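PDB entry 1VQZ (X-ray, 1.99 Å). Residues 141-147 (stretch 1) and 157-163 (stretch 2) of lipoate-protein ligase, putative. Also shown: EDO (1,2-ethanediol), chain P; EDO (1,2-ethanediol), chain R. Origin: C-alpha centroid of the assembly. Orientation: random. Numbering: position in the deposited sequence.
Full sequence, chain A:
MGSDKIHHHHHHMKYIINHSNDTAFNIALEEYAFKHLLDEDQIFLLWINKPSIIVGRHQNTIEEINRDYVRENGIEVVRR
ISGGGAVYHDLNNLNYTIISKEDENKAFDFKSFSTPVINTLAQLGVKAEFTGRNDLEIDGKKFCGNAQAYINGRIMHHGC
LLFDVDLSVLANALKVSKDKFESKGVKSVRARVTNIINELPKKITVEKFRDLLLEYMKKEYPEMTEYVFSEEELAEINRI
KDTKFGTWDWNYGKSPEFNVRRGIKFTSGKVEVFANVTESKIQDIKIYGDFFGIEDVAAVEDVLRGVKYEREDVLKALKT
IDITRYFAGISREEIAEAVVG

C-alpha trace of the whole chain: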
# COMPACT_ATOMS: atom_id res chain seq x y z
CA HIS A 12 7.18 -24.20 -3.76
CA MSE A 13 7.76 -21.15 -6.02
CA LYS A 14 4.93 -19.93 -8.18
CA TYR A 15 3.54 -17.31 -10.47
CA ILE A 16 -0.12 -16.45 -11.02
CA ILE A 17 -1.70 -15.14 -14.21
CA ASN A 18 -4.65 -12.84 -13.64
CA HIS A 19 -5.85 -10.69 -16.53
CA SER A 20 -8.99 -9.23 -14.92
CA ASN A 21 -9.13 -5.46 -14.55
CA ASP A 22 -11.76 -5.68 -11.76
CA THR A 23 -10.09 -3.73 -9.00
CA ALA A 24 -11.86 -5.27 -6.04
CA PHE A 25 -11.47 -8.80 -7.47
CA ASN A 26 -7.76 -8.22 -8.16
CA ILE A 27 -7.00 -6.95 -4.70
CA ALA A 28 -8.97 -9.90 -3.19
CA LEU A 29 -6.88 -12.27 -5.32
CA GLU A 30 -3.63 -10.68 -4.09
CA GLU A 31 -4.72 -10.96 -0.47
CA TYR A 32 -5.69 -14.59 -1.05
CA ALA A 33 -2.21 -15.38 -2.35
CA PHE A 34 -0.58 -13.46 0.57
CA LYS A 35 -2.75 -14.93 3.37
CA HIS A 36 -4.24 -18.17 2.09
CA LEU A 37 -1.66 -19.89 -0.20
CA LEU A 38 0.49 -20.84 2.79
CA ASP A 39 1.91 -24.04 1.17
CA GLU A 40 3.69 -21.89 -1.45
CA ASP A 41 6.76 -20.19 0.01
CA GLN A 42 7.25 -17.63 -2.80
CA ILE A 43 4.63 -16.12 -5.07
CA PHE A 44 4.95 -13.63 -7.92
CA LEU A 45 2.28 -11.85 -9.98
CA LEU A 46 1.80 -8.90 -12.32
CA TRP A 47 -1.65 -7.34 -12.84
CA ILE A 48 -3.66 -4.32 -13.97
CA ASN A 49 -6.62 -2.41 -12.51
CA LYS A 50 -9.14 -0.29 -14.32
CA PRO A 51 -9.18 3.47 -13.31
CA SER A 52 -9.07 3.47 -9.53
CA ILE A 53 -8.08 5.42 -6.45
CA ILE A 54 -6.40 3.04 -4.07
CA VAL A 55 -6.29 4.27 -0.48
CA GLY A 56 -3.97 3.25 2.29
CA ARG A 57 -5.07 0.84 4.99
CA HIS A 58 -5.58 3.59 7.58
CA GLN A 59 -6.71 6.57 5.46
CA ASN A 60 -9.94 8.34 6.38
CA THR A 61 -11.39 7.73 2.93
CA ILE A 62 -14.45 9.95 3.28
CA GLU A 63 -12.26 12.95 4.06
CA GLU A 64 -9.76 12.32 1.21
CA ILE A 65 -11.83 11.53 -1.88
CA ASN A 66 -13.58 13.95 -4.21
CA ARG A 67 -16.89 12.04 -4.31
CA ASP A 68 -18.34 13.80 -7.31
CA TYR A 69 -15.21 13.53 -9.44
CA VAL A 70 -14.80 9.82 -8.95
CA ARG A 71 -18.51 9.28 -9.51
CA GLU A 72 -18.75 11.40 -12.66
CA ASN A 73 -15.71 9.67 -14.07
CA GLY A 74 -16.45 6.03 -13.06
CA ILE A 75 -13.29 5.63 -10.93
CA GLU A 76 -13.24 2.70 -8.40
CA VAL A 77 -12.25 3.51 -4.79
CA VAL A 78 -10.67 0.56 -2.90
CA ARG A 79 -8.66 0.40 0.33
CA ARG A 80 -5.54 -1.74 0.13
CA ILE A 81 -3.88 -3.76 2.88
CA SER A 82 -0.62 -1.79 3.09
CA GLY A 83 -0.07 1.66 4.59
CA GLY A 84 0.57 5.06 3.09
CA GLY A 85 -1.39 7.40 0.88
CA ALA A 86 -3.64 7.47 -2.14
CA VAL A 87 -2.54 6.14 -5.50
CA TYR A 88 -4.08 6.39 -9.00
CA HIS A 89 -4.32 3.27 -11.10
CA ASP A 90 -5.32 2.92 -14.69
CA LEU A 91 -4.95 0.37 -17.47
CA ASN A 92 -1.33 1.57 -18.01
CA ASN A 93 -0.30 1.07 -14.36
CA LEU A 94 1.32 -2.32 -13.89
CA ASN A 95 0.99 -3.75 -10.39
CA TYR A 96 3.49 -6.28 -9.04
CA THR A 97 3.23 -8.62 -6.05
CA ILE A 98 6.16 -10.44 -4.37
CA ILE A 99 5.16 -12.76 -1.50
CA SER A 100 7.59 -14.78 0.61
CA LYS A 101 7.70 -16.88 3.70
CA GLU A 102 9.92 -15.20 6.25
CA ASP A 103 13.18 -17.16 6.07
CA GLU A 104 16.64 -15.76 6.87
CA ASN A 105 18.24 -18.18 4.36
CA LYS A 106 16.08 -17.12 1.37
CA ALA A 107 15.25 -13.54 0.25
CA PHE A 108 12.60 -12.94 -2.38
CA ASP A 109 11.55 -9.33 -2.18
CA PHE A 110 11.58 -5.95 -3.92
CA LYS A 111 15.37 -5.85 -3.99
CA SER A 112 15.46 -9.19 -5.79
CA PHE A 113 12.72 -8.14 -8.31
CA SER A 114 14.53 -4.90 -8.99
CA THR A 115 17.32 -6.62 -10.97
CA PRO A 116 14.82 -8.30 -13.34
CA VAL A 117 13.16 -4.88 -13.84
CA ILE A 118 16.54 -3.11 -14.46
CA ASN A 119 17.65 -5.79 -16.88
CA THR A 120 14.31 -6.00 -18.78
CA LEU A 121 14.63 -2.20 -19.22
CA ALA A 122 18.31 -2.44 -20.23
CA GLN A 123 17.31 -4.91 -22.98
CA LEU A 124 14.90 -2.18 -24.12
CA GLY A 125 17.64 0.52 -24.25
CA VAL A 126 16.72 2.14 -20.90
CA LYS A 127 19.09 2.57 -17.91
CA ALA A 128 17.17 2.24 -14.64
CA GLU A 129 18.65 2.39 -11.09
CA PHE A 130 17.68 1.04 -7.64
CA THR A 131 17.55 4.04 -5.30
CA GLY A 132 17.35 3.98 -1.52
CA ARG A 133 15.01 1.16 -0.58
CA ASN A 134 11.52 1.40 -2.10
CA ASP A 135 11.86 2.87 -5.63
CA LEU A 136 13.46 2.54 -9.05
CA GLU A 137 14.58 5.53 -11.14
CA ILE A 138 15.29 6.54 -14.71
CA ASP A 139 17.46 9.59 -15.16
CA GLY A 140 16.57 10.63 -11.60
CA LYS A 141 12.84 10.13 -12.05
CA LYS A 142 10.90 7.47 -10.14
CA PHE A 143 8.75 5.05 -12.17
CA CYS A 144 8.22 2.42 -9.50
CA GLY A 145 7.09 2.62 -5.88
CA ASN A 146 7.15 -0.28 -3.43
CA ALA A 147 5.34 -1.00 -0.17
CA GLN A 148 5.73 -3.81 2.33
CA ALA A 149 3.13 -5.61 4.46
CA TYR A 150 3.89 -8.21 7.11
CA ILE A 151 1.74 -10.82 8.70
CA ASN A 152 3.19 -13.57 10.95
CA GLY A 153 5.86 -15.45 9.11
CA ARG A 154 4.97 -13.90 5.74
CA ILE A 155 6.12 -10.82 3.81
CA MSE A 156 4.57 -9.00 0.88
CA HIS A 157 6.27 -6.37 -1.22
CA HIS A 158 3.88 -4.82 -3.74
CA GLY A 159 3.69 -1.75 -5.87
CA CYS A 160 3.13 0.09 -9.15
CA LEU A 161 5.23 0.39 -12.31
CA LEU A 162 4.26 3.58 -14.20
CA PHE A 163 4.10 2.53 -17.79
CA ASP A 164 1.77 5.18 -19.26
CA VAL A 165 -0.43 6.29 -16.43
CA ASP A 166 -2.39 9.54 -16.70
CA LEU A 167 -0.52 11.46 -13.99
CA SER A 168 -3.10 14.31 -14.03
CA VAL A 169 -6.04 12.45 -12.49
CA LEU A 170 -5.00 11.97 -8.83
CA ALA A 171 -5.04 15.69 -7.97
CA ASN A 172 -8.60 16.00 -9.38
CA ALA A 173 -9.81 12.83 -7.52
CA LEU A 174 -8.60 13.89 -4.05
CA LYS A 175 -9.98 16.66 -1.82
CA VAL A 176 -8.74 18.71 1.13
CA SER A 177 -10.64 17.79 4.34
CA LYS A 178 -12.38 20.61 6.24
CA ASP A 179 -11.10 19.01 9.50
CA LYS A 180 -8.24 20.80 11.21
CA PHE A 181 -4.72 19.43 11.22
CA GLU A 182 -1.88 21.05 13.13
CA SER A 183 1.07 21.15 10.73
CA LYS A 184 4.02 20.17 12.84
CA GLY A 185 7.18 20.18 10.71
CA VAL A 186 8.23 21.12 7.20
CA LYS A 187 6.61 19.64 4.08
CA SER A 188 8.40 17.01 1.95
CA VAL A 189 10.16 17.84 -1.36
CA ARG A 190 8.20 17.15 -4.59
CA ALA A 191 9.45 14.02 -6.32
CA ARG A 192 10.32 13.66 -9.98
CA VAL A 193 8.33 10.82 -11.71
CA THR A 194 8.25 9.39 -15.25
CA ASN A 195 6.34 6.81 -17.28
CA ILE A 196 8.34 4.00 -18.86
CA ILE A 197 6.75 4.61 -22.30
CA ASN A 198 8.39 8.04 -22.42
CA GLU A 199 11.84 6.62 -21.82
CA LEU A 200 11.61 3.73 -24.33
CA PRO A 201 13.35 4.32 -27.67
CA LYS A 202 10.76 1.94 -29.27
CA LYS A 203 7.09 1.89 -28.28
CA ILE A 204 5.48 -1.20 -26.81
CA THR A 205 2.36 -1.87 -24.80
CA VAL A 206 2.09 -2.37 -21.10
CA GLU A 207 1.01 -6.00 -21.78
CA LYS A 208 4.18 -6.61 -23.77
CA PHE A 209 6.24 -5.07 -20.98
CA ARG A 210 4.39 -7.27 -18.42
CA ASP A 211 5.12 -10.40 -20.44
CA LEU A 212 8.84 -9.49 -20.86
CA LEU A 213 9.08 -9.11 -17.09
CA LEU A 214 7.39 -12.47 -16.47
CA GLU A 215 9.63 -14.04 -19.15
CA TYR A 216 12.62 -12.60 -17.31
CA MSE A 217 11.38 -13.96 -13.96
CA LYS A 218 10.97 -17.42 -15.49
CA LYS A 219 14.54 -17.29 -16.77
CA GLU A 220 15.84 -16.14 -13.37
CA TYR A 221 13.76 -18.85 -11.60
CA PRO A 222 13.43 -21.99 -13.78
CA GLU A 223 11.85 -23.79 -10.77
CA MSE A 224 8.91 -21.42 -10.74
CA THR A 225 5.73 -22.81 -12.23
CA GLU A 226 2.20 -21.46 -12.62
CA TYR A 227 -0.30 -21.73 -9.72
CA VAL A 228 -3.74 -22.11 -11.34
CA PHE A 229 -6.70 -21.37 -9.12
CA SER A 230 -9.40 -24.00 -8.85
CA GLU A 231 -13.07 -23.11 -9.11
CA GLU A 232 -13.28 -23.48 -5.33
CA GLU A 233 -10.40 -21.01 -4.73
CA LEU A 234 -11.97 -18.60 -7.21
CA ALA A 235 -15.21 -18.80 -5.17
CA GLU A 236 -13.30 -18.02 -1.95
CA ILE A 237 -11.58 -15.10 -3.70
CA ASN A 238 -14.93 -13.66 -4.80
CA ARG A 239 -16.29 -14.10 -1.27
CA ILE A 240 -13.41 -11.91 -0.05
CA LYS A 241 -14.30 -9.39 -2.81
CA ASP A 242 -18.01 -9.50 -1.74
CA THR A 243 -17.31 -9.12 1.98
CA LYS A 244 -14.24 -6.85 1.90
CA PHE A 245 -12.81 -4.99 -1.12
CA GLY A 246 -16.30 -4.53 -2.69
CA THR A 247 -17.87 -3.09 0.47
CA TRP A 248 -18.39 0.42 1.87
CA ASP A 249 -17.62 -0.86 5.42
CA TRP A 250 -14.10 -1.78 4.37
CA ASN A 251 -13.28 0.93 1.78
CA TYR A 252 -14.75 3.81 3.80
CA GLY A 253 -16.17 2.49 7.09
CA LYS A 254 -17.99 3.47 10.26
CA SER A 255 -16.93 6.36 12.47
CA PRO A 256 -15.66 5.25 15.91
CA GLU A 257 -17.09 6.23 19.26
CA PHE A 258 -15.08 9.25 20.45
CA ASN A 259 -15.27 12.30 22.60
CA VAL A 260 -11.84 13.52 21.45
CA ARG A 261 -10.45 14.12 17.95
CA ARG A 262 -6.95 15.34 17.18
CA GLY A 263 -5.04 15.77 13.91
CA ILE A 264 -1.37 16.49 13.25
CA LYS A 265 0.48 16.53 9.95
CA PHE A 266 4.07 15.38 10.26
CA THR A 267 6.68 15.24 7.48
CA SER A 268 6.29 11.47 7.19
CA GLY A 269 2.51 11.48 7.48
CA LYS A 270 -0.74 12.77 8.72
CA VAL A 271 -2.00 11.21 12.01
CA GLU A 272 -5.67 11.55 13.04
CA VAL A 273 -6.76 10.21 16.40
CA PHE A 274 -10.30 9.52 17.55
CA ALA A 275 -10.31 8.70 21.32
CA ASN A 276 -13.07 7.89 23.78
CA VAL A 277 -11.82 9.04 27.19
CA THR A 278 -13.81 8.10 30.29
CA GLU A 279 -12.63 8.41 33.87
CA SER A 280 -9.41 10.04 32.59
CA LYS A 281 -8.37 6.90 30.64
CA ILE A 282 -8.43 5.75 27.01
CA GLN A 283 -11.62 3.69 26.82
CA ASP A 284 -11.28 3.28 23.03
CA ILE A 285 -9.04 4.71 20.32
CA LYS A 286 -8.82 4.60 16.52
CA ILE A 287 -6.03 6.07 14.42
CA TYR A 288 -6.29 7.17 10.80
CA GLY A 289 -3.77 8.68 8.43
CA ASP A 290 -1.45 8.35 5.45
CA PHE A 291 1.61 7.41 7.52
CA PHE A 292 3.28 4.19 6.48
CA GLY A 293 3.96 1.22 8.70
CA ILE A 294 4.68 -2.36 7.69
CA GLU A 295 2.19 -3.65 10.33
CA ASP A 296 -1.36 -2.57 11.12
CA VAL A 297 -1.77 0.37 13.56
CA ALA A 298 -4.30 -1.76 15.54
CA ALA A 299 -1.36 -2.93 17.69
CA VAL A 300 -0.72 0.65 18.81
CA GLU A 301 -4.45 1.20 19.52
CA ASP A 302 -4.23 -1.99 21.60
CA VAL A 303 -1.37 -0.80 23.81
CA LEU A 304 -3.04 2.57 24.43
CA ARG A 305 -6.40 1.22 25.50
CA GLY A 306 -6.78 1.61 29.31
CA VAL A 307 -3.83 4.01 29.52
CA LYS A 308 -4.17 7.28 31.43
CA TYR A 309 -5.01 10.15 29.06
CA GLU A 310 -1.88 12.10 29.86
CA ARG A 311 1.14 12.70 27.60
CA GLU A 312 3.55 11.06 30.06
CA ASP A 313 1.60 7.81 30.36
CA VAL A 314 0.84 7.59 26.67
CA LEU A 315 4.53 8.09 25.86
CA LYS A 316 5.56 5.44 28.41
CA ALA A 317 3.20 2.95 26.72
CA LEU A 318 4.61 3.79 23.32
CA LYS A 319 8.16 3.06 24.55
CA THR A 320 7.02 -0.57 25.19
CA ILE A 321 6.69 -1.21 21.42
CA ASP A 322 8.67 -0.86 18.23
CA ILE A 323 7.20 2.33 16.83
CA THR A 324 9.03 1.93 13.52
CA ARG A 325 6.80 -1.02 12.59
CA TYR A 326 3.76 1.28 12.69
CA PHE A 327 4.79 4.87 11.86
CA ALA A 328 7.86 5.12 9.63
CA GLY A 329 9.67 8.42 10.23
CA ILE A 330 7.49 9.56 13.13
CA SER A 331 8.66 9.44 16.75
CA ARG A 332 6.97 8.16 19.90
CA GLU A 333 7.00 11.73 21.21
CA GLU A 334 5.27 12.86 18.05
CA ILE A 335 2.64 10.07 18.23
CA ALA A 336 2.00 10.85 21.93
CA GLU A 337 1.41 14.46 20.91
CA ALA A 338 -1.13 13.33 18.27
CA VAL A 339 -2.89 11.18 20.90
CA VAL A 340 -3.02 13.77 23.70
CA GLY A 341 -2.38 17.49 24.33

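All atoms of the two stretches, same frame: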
# COMPACT_ATOMS: atom_id res chain seq x y z
N LYS A 141 14.28 10.09 -12.22
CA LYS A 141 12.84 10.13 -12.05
C LYS A 141 12.32 8.74 -11.68
O LYS A 141 12.70 7.73 -12.29
CB LYS A 141 12.15 10.64 -13.32
CG LYS A 141 12.58 12.06 -13.72
CD LYS A 141 12.21 12.37 -15.18
CE LYS A 141 12.92 11.41 -16.18
NZ LYS A 141 13.09 12.03 -17.53
N LYS A 142 11.44 8.71 -10.68
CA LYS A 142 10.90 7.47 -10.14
C LYS A 142 9.80 6.98 -11.06
O LYS A 142 8.96 7.77 -11.48
CB LYS A 142 10.34 7.67 -8.73
N PHE A 143 9.83 5.69 -11.39
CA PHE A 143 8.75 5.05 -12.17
C PHE A 143 8.12 3.85 -11.47
O PHE A 143 7.20 3.23 -12.01
CB PHE A 143 9.28 4.60 -13.55
CG PHE A 143 10.36 3.54 -13.47
CD1 PHE A 143 11.68 3.87 -13.21
CD2 PHE A 143 10.05 2.20 -13.66
CE1 PHE A 143 12.65 2.90 -13.19
CE2 PHE A 143 11.04 1.23 -13.61
CZ PHE A 143 12.32 1.59 -13.37
N CYS A 144 8.64 3.55 -10.28
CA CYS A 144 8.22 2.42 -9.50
C CYS A 144 8.27 2.78 -8.00
O CYS A 144 9.25 3.37 -7.50
CB CYS A 144 9.14 1.22 -9.75
SG CYS A 144 8.62 -0.31 -8.91
N GLY A 145 7.22 2.39 -7.31
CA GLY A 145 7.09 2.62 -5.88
C GLY A 145 6.54 1.40 -5.17
O GLY A 145 5.42 0.95 -5.48
N ASN A 146 7.35 0.93 -4.21
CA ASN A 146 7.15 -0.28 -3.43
C ASN A 146 6.58 -0.03 -2.03
O ASN A 146 6.87 0.99 -1.41
CB ASN A 146 8.52 -0.92 -3.23
CG ASN A 146 8.45 -2.33 -2.62
OD1 ASN A 146 7.77 -3.19 -3.15
ND2 ASN A 146 9.23 -2.57 -1.55
N ALA A 147 5.79 -0.98 -1.55
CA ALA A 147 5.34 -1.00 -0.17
C ALA A 147 5.33 -2.42 0.37
O ALA A 147 5.04 -3.37 -0.33
CB ALA A 147 3.96 -0.37 -0.05
N HIS A 157 5.85 -7.61 -0.58
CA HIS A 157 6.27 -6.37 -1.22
C HIS A 157 5.38 -6.18 -2.45
O HIS A 157 5.31 -7.05 -3.30
CB HIS A 157 7.70 -6.44 -1.70
CG HIS A 157 8.70 -6.45 -0.60
ND1 HIS A 157 9.30 -5.30 -0.14
CD2 HIS A 157 9.17 -7.46 0.17
CE1 HIS A 157 10.13 -5.60 0.85
NE2 HIS A 157 10.07 -6.91 1.05
N HIS A 158 4.69 -5.05 -2.55
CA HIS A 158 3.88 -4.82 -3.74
C HIS A 158 3.93 -3.37 -4.15
O HIS A 158 4.33 -2.48 -3.38
CB HIS A 158 2.44 -5.37 -3.62
CG HIS A 158 1.57 -4.68 -2.62
ND1 HIS A 158 0.21 -4.92 -2.53
CD2 HIS A 158 1.86 -3.75 -1.67
CE1 HIS A 158 -0.30 -4.17 -1.55
NE2 HIS A 158 0.68 -3.43 -1.04
N GLY A 159 3.60 -3.12 -5.41
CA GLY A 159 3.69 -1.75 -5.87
C GLY A 159 3.30 -1.59 -7.30
O GLY A 159 2.75 -2.51 -7.88
N CYS A 160 3.60 -0.40 -7.84
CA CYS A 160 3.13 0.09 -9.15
C CYS A 160 4.33 0.43 -10.05
O CYS A 160 5.26 1.13 -9.64
CB CYS A 160 2.32 1.40 -8.94
SG CYS A 160 0.86 1.17 -7.93
N LEU A 161 4.30 -0.05 -11.28
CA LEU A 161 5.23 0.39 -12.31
C LEU A 161 4.46 1.32 -13.25
O LEU A 161 3.42 0.93 -13.80
CB LEU A 161 5.74 -0.83 -13.08
CG LEU A 161 6.70 -1.72 -12.29
CD1 LEU A 161 6.60 -3.17 -12.71
CD2 LEU A 161 8.14 -1.24 -12.48
N LEU A 162 4.93 2.56 -13.38
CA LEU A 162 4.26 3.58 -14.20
C LEU A 162 4.70 3.37 -15.63
O LEU A 162 5.81 3.72 -15.99
CB LEU A 162 4.58 5.01 -13.76
CG LEU A 162 4.39 5.34 -12.27
CD1 LEU A 162 4.80 6.80 -11.96
CD2 LEU A 162 2.99 5.05 -11.83
N PHE A 163 3.80 2.77 -16.43
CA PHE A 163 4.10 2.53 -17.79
C PHE A 163 3.58 3.65 -18.69
O PHE A 163 4.35 4.21 -19.47
CB PHE A 163 3.66 1.13 -18.23
CG PHE A 163 4.11 0.79 -19.61
CD1 PHE A 163 3.33 1.14 -20.72
CD2 PHE A 163 5.34 0.18 -19.81
CE1 PHE A 163 3.82 0.88 -22.00
CE2 PHE A 163 5.82 -0.07 -21.07
CZ PHE A 163 5.07 0.28 -22.15
C1 EDO P . 7.37 0.59 1.76
O1 EDO P . 7.95 -0.30 2.74
C2 EDO P . 7.54 2.11 1.92
O2 EDO P . 6.37 2.73 1.32
C1 EDO R . 12.01 12.35 -21.46
O1 EDO R . 11.09 11.83 -20.49
C2 EDO R . 13.26 11.47 -21.59
O2 EDO R . 14.05 11.48 -20.39

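The most unusual feature of this contact is G159, a glycine nearly fully extended in the middle of a strand, with phi/psi of 180/-168°. Its CA lies 3.2 Å from G145 O and 4.5 Å from N146 CA. A CB in the ideal position on G159 would fall 2.2 Å from G145 O, which is a clash. With the backbone this extended, the position has no room for a CB, and glycine fits it. The spacing itself is ordinary: C144 CA and L161 CA, at the other non-hydrogen-bonded pair, are 4.6 Å apart.

The strands run antiparallel, with 157° between their directions, and the backbone supplies most of the polar contacts. G145 and C160 form a hydrogen-bonded pair. G145 N donates to C160 O, and C160 N donates to G145 O, each over 3.3 Å. A147 and H158 form a tighter pair. A147 N to H158 O and H158 N to A147 O are both 2.8 Å. At the other end, L162 N donates to F143 O over 2.7 Å, almost in a straight line. The carbonyls also receive CA-H...O contacts. C144 CA lies 3.2 Å from C160 O, and H157 CA lies 3.4 Å from A147 O.

One hydrogen bond across the strands joins two side chains. N146 ND2 donates to H157 ND1 over 3.1 Å, with an angle of 174° at the hydrogen. The amide meets the edge of the imidazole ring, near its plane, where the ring nitrogen can accept. N146 takes chi1 t and H157 takes chi1 m. An amide suits this place because its NH2 group can donate to the ring.

C144 and L161 are a non-hydrogen-bonded pair, and their side chains lie on the same face of the sheet as N146. Both residues are buried. L161 CD2 packs 3.7 Å from C144 SG and 4.0 Å from F143 CE2. It approaches the phenyl ring obliquely. The branched leucine thus touches both neighbours with one methyl, and these apolar groups suit a site closed to solvent.

A147 and H158 point to the other face, as does C160. A147 CB is 4.3 Å from H158 CD2, so the small methyl sits beside the imidazole with little bulk. The H158 ring nitrogens are hydrogen-bonded elsewhere in the structure, which satisfies the polar atoms of this buried residue. G145 has no side chain, yet there is room for a CB.

Together the stretches bury 476 Å². K141 and F163 make no contact across the strands. K141 NZ instead makes a weak hydrogen bond of 3.1 Å to O2 of the chain R 1,2-ethanediol.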